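Local coordinates for Avidin/streptavidin (Shewanella denitrificans, PDB 3SZH), which probably binds biotin with high affinity, as a thermostable member of the avidin family from a cold-adapted bacterium, at residues S76-S81 / T95-V100. Numbering follows the deposited sequence.
Sequences SITSWS and TLWQLV
Ile77 and Val100 form a hydrogen-bonded pair of the antiparallel hairpin made by strands 73-85 and 92-101, with Ile77 N to Val100 O at 2.9 Å and a reciprocal bond. Their side chains share a face with Ser79, Gln98, Ser81 and Leu96, where the second subunit packs on Ile77, Ser79, Gln98 and Val100. Thr78 turns to the other face, its CG2 4.0 Å from Trp97 CB, while OG1 accepts a hydrogen bond from Trp67 NE1. Ser79 resumes the pairing, its N reaching Gln98 O at 2.9 Å in a nearly straight bond (167°).

Trp80 carries the aromatic part of the contact. Trp97 CB lies over its five-membered ring, 3.8 Å from the centroid, a CH-pi contact; Thr78 CG2 lies 3.4 Å above the plane on the same face, displaced toward the rim. At the ring edge Thr95 OG1, hydrogen-bonded to Asp115 O, is 3.3 Å from Trp80 CD1. A chi1 of 55° sets Trp97 CG between its backbone N and carbonyl carbon, 4.1 Å from Trp80 NE1, and the indoles meet obliquely. An alanine in place of Trp80 would probably leave Asp115 OD2 without its NE1 donor and Trp97 CB without its aromatic floor. Ser81 and Leu96 add two further backbone bonds.

Backbone bonds thus set the register, while Asp115, on neighbouring strand 111-119, hydrogen-bonds the Trp80 indole and, weakly, that of Trp97; as in other avidins, Thr78, both indoles and Asp115 probably line the biotin site.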
# COMPACT_ATOMS: atom_id res chain seq x y z
N SER B 76 -3.74 12.56 -4.82
CA SER B 76 -2.92 11.40 -5.10
C SER B 76 -2.82 10.51 -3.86
O SER B 76 -3.34 10.86 -2.80
CB SER B 76 -1.53 11.85 -5.55
OG SER B 76 -0.94 12.65 -4.55
N ILE B 77 -2.18 9.34 -4.05
CA ILE B 77 -2.01 8.34 -2.99
C ILE B 77 -0.57 7.85 -3.08
O ILE B 77 -0.09 7.52 -4.18
CB ILE B 77 -2.94 7.10 -3.24
CG1 ILE B 77 -4.42 7.52 -3.32
CG2 ILE B 77 -2.73 6.04 -2.14
CD1 ILE B 77 -5.33 6.43 -3.85
N THR B 78 0.13 7.79 -1.94
CA THR B 78 1.46 7.19 -1.89
C THR B 78 1.42 5.89 -1.13
O THR B 78 0.72 5.77 -0.11
CB THR B 78 2.46 8.15 -1.22
OG1 THR B 78 2.50 9.35 -1.98
CG2 THR B 78 3.89 7.54 -1.17
N SER B 79 2.12 4.89 -1.64
CA SER B 79 2.25 3.59 -1.00
C SER B 79 3.72 3.25 -0.87
O SER B 79 4.48 3.35 -1.82
CB SER B 79 1.61 2.50 -1.83
OG SER B 79 0.24 2.76 -1.98
N TRP B 80 4.12 2.82 0.31
CA TRP B 80 5.49 2.39 0.64
C TRP B 80 5.48 0.89 0.90
O TRP B 80 4.59 0.35 1.56
CB TRP B 80 5.94 3.10 1.91
CG TRP B 80 6.19 4.57 1.85
CD1 TRP B 80 7.39 5.18 1.74
CD2 TRP B 80 5.22 5.62 1.99
NE1 TRP B 80 7.27 6.54 1.83
CE2 TRP B 80 5.93 6.85 1.96
CE3 TRP B 80 3.82 5.66 2.19
CZ2 TRP B 80 5.31 8.08 2.14
CZ3 TRP B 80 3.20 6.90 2.34
CH2 TRP B 80 3.95 8.08 2.33
N SER B 81 6.54 0.24 0.42
CA SER B 81 6.83 -1.16 0.75
C SER B 81 8.24 -1.19 1.29
O SER B 81 9.15 -0.61 0.69
CB SER B 81 6.80 -2.04 -0.50
OG SER B 81 5.51 -2.05 -1.09
N THR B 95 12.53 1.70 2.48
CA THR B 95 11.32 1.58 1.66
C THR B 95 11.55 1.98 0.21
O THR B 95 12.42 2.79 -0.11
CB THR B 95 10.14 2.44 2.19
OG1 THR B 95 10.40 3.82 1.95
CG2 THR B 95 9.87 2.22 3.66
N LEU B 96 10.66 1.48 -0.64
CA LEU B 96 10.45 1.97 -1.98
C LEU B 96 8.99 2.40 -2.06
O LEU B 96 8.11 1.64 -1.63
CB LEU B 96 10.71 0.88 -3.01
CG LEU B 96 12.12 0.31 -3.02
CD1 LEU B 96 12.23 -0.79 -4.08
CD2 LEU B 96 13.17 1.40 -3.26
N TRP B 97 8.73 3.59 -2.60
CA TRP B 97 7.36 4.09 -2.68
C TRP B 97 6.94 4.31 -4.12
O TRP B 97 7.76 4.46 -5.04
CB TRP B 97 7.19 5.37 -1.86
CG TRP B 97 8.15 6.49 -2.18
CD1 TRP B 97 9.28 6.81 -1.49
CD2 TRP B 97 8.04 7.46 -3.25
NE1 TRP B 97 9.89 7.91 -2.05
CE2 TRP B 97 9.15 8.33 -3.12
CE3 TRP B 97 7.11 7.69 -4.27
CZ2 TRP B 97 9.37 9.40 -4.00
CZ3 TRP B 97 7.32 8.75 -5.13
CH2 TRP B 97 8.46 9.59 -5.00
N GLN B 98 5.63 4.33 -4.28
CA GLN B 98 4.96 4.66 -5.54
C GLN B 98 3.88 5.68 -5.23
O GLN B 98 3.12 5.53 -4.25
CB GLN B 98 4.34 3.40 -6.15
CG GLN B 98 5.36 2.27 -6.42
CD GLN B 98 4.73 1.11 -7.15
OE1 GLN B 98 3.65 0.61 -6.79
NE2 GLN B 98 5.39 0.66 -8.19
N LEU B 99 3.77 6.69 -6.09
CA LEU B 99 2.79 7.76 -5.99
C LEU B 99 1.91 7.74 -7.23
O LEU B 99 2.42 7.88 -8.34
CB LEU B 99 3.53 9.10 -5.88
CG LEU B 99 2.80 10.46 -5.90
CD1 LEU B 99 2.32 10.91 -7.28
CD2 LEU B 99 1.67 10.50 -4.91
N VAL B 100 0.61 7.55 -7.05
CA VAL B 100 -0.34 7.59 -8.14
C VAL B 100 -1.27 8.79 -8.00
O VAL B 100 -1.83 9.04 -6.94
CB VAL B 100 -1.11 6.24 -8.34
CG1 VAL B 100 -1.92 5.84 -7.10
CG2 VAL B 100 -1.99 6.27 -9.59